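Local coordinates for 4-aminobutyrate transaminase (Acinetobacter baumannii, PDB 6WOP) that catalyses the pyridoxal-phosphate-dependent transfer of the amino group of 4-aminobutyrate to 2-oxoglutarate, at the interface of chains A and B. Residues are numbered along the deposited sequence; one frame, centred on the assembly and turned at random. Chains: chain A/B, 4-aminobutyrate transaminase.

The three contacts lie along one two-fold interface between chains A and B, so each recurs with the chains exchanged. Contact 1 and contact 3 are neighbours, their C-alpha centres about 16 Å apart; B:Arg142 of contact 1 comes just before helix 144-149, which contact 3 uses. The C-alpha centre of contact 2 lies about 28 Å and 29 Å from those of contacts 1 and 3. A:Gln80 and B:Gly21 of contact 1 return as B:Gln80 and A:Gly21 in contact 2, and both use the 293-298 loop region. Subunit packing and the likely active-site walls are thus built from the same segments; the deposited assembly holds four copies.

Contact 1: the interface of chains A and B. Residues chain A 80, 293, 296-298; chain B 21, 51, 142, 156.
B:Arg142 NH1, a terminal guanidinium nitrogen, is linked to A:Thr298 OG1 through two waters. NH1 lies 3.0 Å from the oxygen of water 1 and as far from that of water 2, and the hydroxyl OG1 reaches each water at 2.9 Å. The same NH1 passes 3.6 Å from A:Gly297 CA, while A:Gly297 N stands above one guanidinium face near its rim. That N-H turns instead to A:Gln80 OE1, 3.1 Å away and nearly straight (173° at H), tilted a little from the carbonyl plane. The bond fixes the rotation of the amide, whose NE2 faces B:Arg142 NH2 tip to tip at 3.2 Å; the planes stand 89° apart and the two nitrogens make no bond. A:Gln80 CG sits between the backbone N and the carbonyl carbon (chi1 68°), and from there the extended chain carries the amide to the arginine. The side chain of B:Ile51 crosses that of A:Gln80 at about a right angle, with CD1 nearest the amide NE2. The ring of B:Tyr156 passes A:Gly293 O at CD1. In 4-aminobutyrate aminotransferases an arginine here receives the substrate carboxylate and a threonine of the neighbouring subunit binds the cofactor phosphate, so this contact probably forms a wall of the active site of chain B.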
loop_
_atom_site.group_PDB
_atom_site.type_symbol
_atom_site.label_atom_id
_atom_site.label_comp_id
_atom_site.label_asym_id
_atom_site.label_seq_id
_atom_site.Cartn_x
_atom_site.Cartn_y
_atom_site.Cartn_z
ATOM N N GLN A 80 -20.863 -12.889 19.845
ATOM C CA GLN A 80 -19.728 -12.626 20.715
ATOM C C GLN A 80 -20.162 -12.060 22.059
ATOM O O GLN A 80 -19.340 -12.063 22.993
ATOM C CB GLN A 80 -18.715 -11.694 20.001
ATOM C CG GLN A 80 -19.239 -10.336 19.798
ATOM C CD GLN A 80 -18.362 -9.529 18.848
ATOM O OE1 GLN A 80 -18.058 -9.969 17.714
ATOM N NE2 GLN A 80 -17.940 -8.341 19.314
ATOM N N GLY A 293 -10.817 -11.932 20.198
ATOM C CA GLY A 293 -11.115 -10.564 19.851
ATOM C C GLY A 293 -10.778 -10.255 18.417
ATOM O O GLY A 293 -11.278 -9.271 17.869
ATOM N N GLY A 296 -14.742 -11.677 14.365
ATOM C CA GLY A 296 -16.080 -11.553 14.947
ATOM C C GLY A 296 -16.961 -10.752 14.016
ATOM O O GLY A 296 -16.704 -10.679 12.824
ATOM N N GLY A 297 -17.950 -10.076 14.607
ATOM C CA GLY A 297 -18.861 -9.351 13.734
ATOM C C GLY A 297 -20.296 -9.350 14.244
ATOM O O GLY A 297 -20.771 -10.366 14.747
ATOM N N THR A 298 -20.967 -8.213 14.108
ATOM C CA THR A 298 -22.287 -7.987 14.711
ATOM C C THR A 298 -23.313 -8.983 14.190
ATOM O O THR A 298 -24.005 -9.668 14.960
ATOM C CB THR A 298 -22.745 -6.550 14.396
ATOM O OG1 THR A 298 -21.867 -5.618 15.013
ATOM C CG2 THR A 298 -24.169 -6.303 14.978
ATOM N N GLY B 21 -14.070 -13.969 20.370
ATOM C CA GLY B 21 -14.216 -13.866 21.791
ATOM C C GLY B 21 -15.688 -13.993 22.089
ATOM O O GLY B 21 -16.538 -13.648 21.254
ATOM N N ILE B 51 -25.538 -5.292 21.160
ATOM C CA ILE B 51 -24.644 -4.178 20.802
ATOM C C ILE B 51 -25.374 -3.207 19.867
ATOM O O ILE B 51 -24.974 -3.038 18.694
ATOM C CB ILE B 51 -23.312 -4.589 20.150
ATOM C CG1 ILE B 51 -22.700 -5.857 20.783
ATOM C CG2 ILE B 51 -22.326 -3.446 20.396
ATOM C CD1 ILE B 51 -21.370 -6.324 20.063
ATOM N N ARG B 142 -14.343 -4.765 10.540
ATOM C CA ARG B 142 -13.283 -5.751 10.636
ATOM C C ARG B 142 -12.751 -6.205 9.275
ATOM O O ARG B 142 -12.032 -7.195 9.214
ATOM C CB ARG B 142 -13.787 -6.955 11.457
ATOM C CG ARG B 142 -14.210 -6.574 12.915
ATOM C CD ARG B 142 -15.146 -7.613 13.556
ATOM N NE ARG B 142 -15.218 -7.516 15.020
ATOM C CZ ARG B 142 -16.205 -6.955 15.717
ATOM N NH1 ARG B 142 -17.236 -6.424 15.094
ATOM N NH2 ARG B 142 -16.161 -6.931 17.056
ATOM N N TYR B 156 -8.289 -5.705 17.477
ATOM C CA TYR B 156 -8.933 -5.825 16.170
ATOM C C TYR B 156 -7.956 -6.026 15.012
ATOM O O TYR B 156 -8.312 -6.661 14.009
ATOM C CB TYR B 156 -9.749 -4.576 15.856
ATOM C CG TYR B 156 -10.759 -4.320 16.908
ATOM C CD1 TYR B 156 -11.690 -5.319 17.277
ATOM C CD2 TYR B 156 -10.784 -3.093 17.594
ATOM C CE1 TYR B 156 -12.630 -5.080 18.283
ATOM C CE2 TYR B 156 -11.736 -2.853 18.572
ATOM C CZ TYR B 156 -12.642 -3.844 18.906
ATOM O OH TYR B 156 -13.542 -3.588 19.894
HETATM O O HOH W 1 -19.259 -4.269 15.284
HETATM O O HOH W 2 -19.651 -6.263 16.823
#

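Contact 2: the interface of chains A and B. Residues chain A 12, 16, 20-22; chain B 79-80, 87, 107, 295.
B:Tyr79 reaches across the interface to A:Val20, A:Val22 and A:Lys12. CB leaves the backbone with CG anti to N (chi1 179°), and chi2 of 84° turns the CD2-CE2 side toward the two valines. CD2 meets A:Val20 CG1 at 4.0 Å, a methyl that comes in the ring plane at the edge. CE2 meets A:Val22 CG2 at 3.5 Å, this methyl lying off the plane and outside the CE2 edge, on the side away from B:Tyr87. Over the other face lies the ring of B:Tyr87, nearly parallel and offset, which backs the first tyrosine from within its own chain. At the tip, OH runs past the aliphatic part of A:Lys12, 3.6 Å from CD, the two side chains pointing opposite ways. The hydroxyl also holds water 3 at 2.7 Å, in the plane of the ring, and this water reaches A:Thr16 OG1 at 2.8 Å. A:Thr16 OG1 in turn donates to A:Lys12 O, while its CG2 methyl touches B:Tyr87 CE1. A second water, water 4, bridges A:Gly21 N, 2.7 Å away, and B:Leu295 O, 2.6 Å away, beside a parallel beta bridge of A:Val20 with B:Leu295. In the fold, the end of helix 4-15 of chain A and the segment that follows it are laid over chain B, touching the loop before helix 85-97, that helix, strand 104-109 and the loop at B:Leu295.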
loop_
_atom_site.group_PDB
_atom_site.type_symbol
_atom_site.label_atom_id
_atom_site.label_comp_id
_atom_site.label_asym_id
_atom_site.label_seq_id
_atom_site.Cartn_x
_atom_site.Cartn_y
_atom_site.Cartn_z
ATOM N N LYS A 12 -37.410 3.984 -8.590
ATOM C CA LYS A 12 -36.083 3.405 -8.346
ATOM C C LYS A 12 -34.987 4.383 -8.715
ATOM O O LYS A 12 -34.013 4.574 -7.970
ATOM C CB LYS A 12 -35.909 2.126 -9.141
ATOM C CG LYS A 12 -34.567 1.403 -8.855
ATOM C CD LYS A 12 -34.484 0.121 -9.724
ATOM C CE LYS A 12 -33.481 0.336 -10.835
ATOM N NZ LYS A 12 -34.069 -0.062 -12.127
ATOM N N THR A 16 -32.524 5.736 -5.665
ATOM C CA THR A 16 -31.358 4.901 -5.416
ATOM C C THR A 16 -30.276 5.231 -6.440
ATOM O O THR A 16 -30.586 5.733 -7.529
ATOM C CB THR A 16 -31.729 3.413 -5.488
ATOM O OG1 THR A 16 -32.077 3.123 -6.849
ATOM C CG2 THR A 16 -32.931 3.068 -4.514
ATOM N N VAL A 20 -25.821 0.611 -8.379
ATOM C CA VAL A 20 -26.389 -0.733 -8.282
ATOM C C VAL A 20 -27.038 -1.096 -9.615
ATOM O O VAL A 20 -28.119 -0.598 -9.912
ATOM C CB VAL A 20 -27.409 -0.820 -7.145
ATOM C CG1 VAL A 20 -27.710 -2.321 -6.878
ATOM C CG2 VAL A 20 -26.874 -0.094 -5.911
ATOM N N GLY A 21 -26.409 -1.988 -10.384
ATOM C CA GLY A 21 -26.970 -2.404 -11.668
ATOM C C GLY A 21 -28.046 -3.480 -11.462
ATOM O O GLY A 21 -27.823 -4.483 -10.769
ATOM N N VAL A 22 -29.220 -3.258 -12.014
ATOM C CA VAL A 22 -30.327 -4.188 -11.782
ATOM C C VAL A 22 -30.681 -4.832 -13.115
ATOM O O VAL A 22 -30.911 -4.122 -14.104
ATOM C CB VAL A 22 -31.529 -3.483 -11.126
ATOM C CG1 VAL A 22 -32.653 -4.401 -11.140
ATOM C CG2 VAL A 22 -31.188 -3.096 -9.660
ATOM N N TYR B 79 -31.047 -8.583 -5.308
ATOM C CA TYR B 79 -31.654 -7.385 -5.867
ATOM C C TYR B 79 -31.081 -7.040 -7.244
ATOM O O TYR B 79 -31.802 -6.557 -8.118
ATOM C CB TYR B 79 -31.478 -6.240 -4.879
ATOM C CG TYR B 79 -32.040 -4.917 -5.323
ATOM C CD1 TYR B 79 -33.386 -4.594 -5.158
ATOM C CD2 TYR B 79 -31.186 -3.953 -5.857
ATOM C CE1 TYR B 79 -33.904 -3.320 -5.571
ATOM C CE2 TYR B 79 -31.644 -2.697 -6.255
ATOM C CZ TYR B 79 -33.011 -2.382 -6.101
ATOM O OH TYR B 79 -33.461 -1.140 -6.519
ATOM N N GLN B 80 -29.762 -7.223 -7.453
ATOM C CA GLN B 80 -29.227 -6.842 -8.754
ATOM C C GLN B 80 -29.660 -7.771 -9.878
ATOM O O GLN B 80 -29.482 -7.415 -11.061
ATOM C CB GLN B 80 -27.696 -6.769 -8.717
ATOM C CG GLN B 80 -27.048 -8.006 -8.294
ATOM C CD GLN B 80 -25.691 -7.706 -7.693
ATOM O OE1 GLN B 80 -25.562 -6.862 -6.788
ATOM N NE2 GLN B 80 -24.673 -8.359 -8.214
ATOM N N TYR B 87 -37.507 -2.531 -1.389
ATOM C CA TYR B 87 -36.185 -1.903 -1.274
ATOM C C TYR B 87 -36.260 -0.438 -1.688
ATOM O O TYR B 87 -35.724 0.461 -1.011
ATOM C CB TYR B 87 -35.216 -2.687 -2.161
ATOM C CG TYR B 87 -33.762 -2.200 -2.256
ATOM C CD1 TYR B 87 -33.446 -0.918 -2.778
ATOM C CD2 TYR B 87 -32.696 -3.068 -1.949
ATOM C CE1 TYR B 87 -32.083 -0.527 -2.930
ATOM C CE2 TYR B 87 -31.362 -2.681 -2.093
ATOM C CZ TYR B 87 -31.079 -1.416 -2.589
ATOM O OH TYR B 87 -29.748 -1.004 -2.788
ATOM N N ALA B 107 -28.697 3.386 -0.808
ATOM C CA ALA B 107 -28.595 1.983 -1.205
ATOM C C ALA B 107 -28.437 1.151 0.056
ATOM O O ALA B 107 -27.934 1.651 1.066
ATOM C CB ALA B 107 -27.366 1.719 -2.121
ATOM N N LEU B 295 -21.507 -1.030 -7.537
ATOM C CA LEU B 295 -22.005 -1.310 -6.199
ATOM C C LEU B 295 -22.947 -2.516 -6.230
ATOM O O LEU B 295 -23.644 -2.767 -7.214
ATOM C CB LEU B 295 -22.815 -0.143 -5.639
ATOM C CG LEU B 295 -22.032 1.157 -5.702
ATOM C CD1 LEU B 295 -23.096 2.320 -5.426
ATOM C CD2 LEU B 295 -20.926 1.132 -4.633
HETATM O O HOH W 3 -31.513 0.451 -7.399
HETATM O O HOH W 4 -24.442 -3.617 -9.544
#

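Contact 3: the interface of chains A and B. Residues chain A 120-121, 124, 130, 145; chain B 144, 147, 160-162.
Helix 112-127 of chain A, with helix 144-149 of the same chain, packs here on helix 144-149 and the 160-162 loop of chain B, part of the dimer interface of this class-III aminotransferase. A:Arg124, its chain extended from CG to NE, sends NH1 to two backbone carbonyls. B:Val162 O accepts at 2.8 Å on a lone pair, with 169° at H; B:Phe160 O accepts at 2.9 Å, less straight at 151° but also in the carbonyl plane. Both oxygens lie close to the guanidinium plane, which is clasped from its two faces: A:His130 CB over the centre of one, B:Phe144 CE1 toward the rim of the other. The B:Phe144 ring is inclined to the guanidinium and wedges between side chains of chain A. Its CE2 meets A:Val120 CG1 at 3.6 Å and A:Lys121 CG at 3.5 Å, and CD2 meets A:Met145 CG at 3.8 Å. A:Lys121 also lays CB over the face of B:Phe160, 3.9 Å from the ring centroid. A bend at chi3 (40°) brings its CE within 3.6 Å of B:Phe160 CE2. A:Lys121 and B:Met147 reach toward each other, with CD against the methyl CE. Past the arginine, B:Val162 CG1 packs against A:His130 CB, 3.7 Å away.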
loop_
_atom_site.group_PDB
_atom_site.type_symbol
_atom_site.label_atom_id
_atom_site.label_comp_id
_atom_site.label_asym_id
_atom_site.label_seq_id
_atom_site.Cartn_x
_atom_site.Cartn_y
_atom_site.Cartn_z
ATOM N N VAL A 120 -8.396 -14.790 4.585
ATOM C CA VAL A 120 -7.122 -14.090 4.362
ATOM C C VAL A 120 -6.534 -13.596 5.691
ATOM O O VAL A 120 -5.306 -13.690 5.918
ATOM C CB VAL A 120 -7.342 -12.926 3.363
ATOM C CG1 VAL A 120 -6.130 -11.914 3.397
ATOM C CG2 VAL A 120 -7.556 -13.498 1.921
ATOM N N LYS A 121 -7.371 -12.990 6.555
ATOM C CA LYS A 121 -6.923 -12.602 7.887
ATOM C C LYS A 121 -6.306 -13.776 8.642
ATOM O O LYS A 121 -5.248 -13.650 9.286
ATOM C CB LYS A 121 -8.094 -12.024 8.681
ATOM C CG LYS A 121 -8.569 -10.715 8.063
ATOM C CD LYS A 121 -9.862 -10.087 8.644
ATOM C CE LYS A 121 -10.045 -10.143 10.146
ATOM N NZ LYS A 121 -11.456 -9.608 10.411
ATOM N N ARG A 124 -2.972 -14.813 6.985
ATOM C CA ARG A 124 -1.928 -13.848 7.308
ATOM C C ARG A 124 -1.463 -14.063 8.732
ATOM O O ARG A 124 -0.269 -14.072 9.002
ATOM C CB ARG A 124 -2.426 -12.430 7.166
ATOM C CG ARG A 124 -2.454 -11.882 5.726
ATOM C CD ARG A 124 -2.374 -10.372 5.819
ATOM N NE ARG A 124 -2.337 -9.631 4.543
ATOM C CZ ARG A 124 -2.256 -8.292 4.528
ATOM N NH1 ARG A 124 -2.197 -7.632 5.682
ATOM N NH2 ARG A 124 -2.245 -7.620 3.383
ATOM N N HIS A 130 2.064 -11.501 4.393
ATOM C CA HIS A 130 1.007 -10.597 3.952
ATOM C C HIS A 130 0.475 -10.898 2.576
ATOM O O HIS A 130 -0.650 -10.468 2.261
ATOM C CB HIS A 130 1.506 -9.116 3.956
ATOM C CG HIS A 130 2.334 -8.751 2.746
ATOM N ND1 HIS A 130 3.652 -9.145 2.586
ATOM C CD2 HIS A 130 2.018 -8.048 1.630
ATOM C CE1 HIS A 130 4.104 -8.700 1.418
ATOM N NE2 HIS A 130 3.133 -8.024 0.829
ATOM N N MET A 145 -10.173 -5.265 -0.032
ATOM C CA MET A 145 -9.271 -6.402 -0.215
ATOM C C MET A 145 -9.842 -7.431 -1.195
ATOM O O MET A 145 -9.086 -8.004 -2.003
ATOM C CB MET A 145 -8.960 -7.082 1.115
ATOM C CG MET A 145 -7.994 -8.268 1.021
ATOM S SD MET A 145 -6.516 -7.905 -0.054
ATOM C CE MET A 145 -5.171 -7.739 1.055
ATOM N N PHE B 144 -10.270 -5.359 5.875
ATOM C CA PHE B 144 -8.939 -4.758 5.906
ATOM C C PHE B 144 -9.041 -3.237 5.833
ATOM O O PHE B 144 -8.348 -2.537 6.579
ATOM C CB PHE B 144 -8.063 -5.297 4.763
ATOM C CG PHE B 144 -7.394 -6.588 5.132
ATOM C CD1 PHE B 144 -6.237 -6.589 5.931
ATOM C CD2 PHE B 144 -7.966 -7.791 4.798
ATOM C CE1 PHE B 144 -5.624 -7.813 6.305
ATOM C CE2 PHE B 144 -7.333 -9.013 5.203
ATOM C CZ PHE B 144 -6.180 -9.009 5.956
ATOM N N MET B 147 -10.730 -2.130 9.181
ATOM C CA MET B 147 -9.759 -2.263 10.269
ATOM C C MET B 147 -8.758 -1.115 10.250
ATOM O O MET B 147 -8.369 -0.591 11.312
ATOM C CB MET B 147 -8.955 -3.590 10.143
ATOM C CG MET B 147 -9.733 -4.798 10.677
ATOM S SD MET B 147 -8.520 -6.250 10.650
ATOM C CE MET B 147 -8.473 -6.704 8.924
ATOM N N PHE B 160 -3.053 -9.066 11.990
ATOM C CA PHE B 160 -3.296 -9.163 10.564
ATOM C C PHE B 160 -2.365 -8.318 9.690
ATOM O O PHE B 160 -2.599 -8.244 8.479
ATOM C CB PHE B 160 -4.758 -8.815 10.267
ATOM C CG PHE B 160 -5.710 -9.679 11.067
ATOM C CD1 PHE B 160 -5.550 -11.063 11.023
ATOM C CD2 PHE B 160 -6.648 -9.128 11.916
ATOM C CE1 PHE B 160 -6.353 -11.909 11.802
ATOM C CE2 PHE B 160 -7.491 -9.960 12.692
ATOM C CZ PHE B 160 -7.323 -11.338 12.608
ATOM N N GLY B 161 -1.259 -7.792 10.224
ATOM C CA GLY B 161 -0.211 -7.365 9.277
ATOM C C GLY B 161 -0.500 -6.019 8.628
ATOM O O GLY B 161 -1.214 -5.152 9.176
ATOM N N VAL B 162 0.143 -5.807 7.456
ATOM C CA VAL B 162 0.149 -4.478 6.843
ATOM C C VAL B 162 -1.269 -4.029 6.528
ATOM O O VAL B 162 -2.101 -4.816 6.035
ATOM C CB VAL B 162 1.027 -4.505 5.571
ATOM C CG1 VAL B 162 0.539 -5.553 4.582
ATOM C CG2 VAL B 162 1.026 -3.076 4.845
#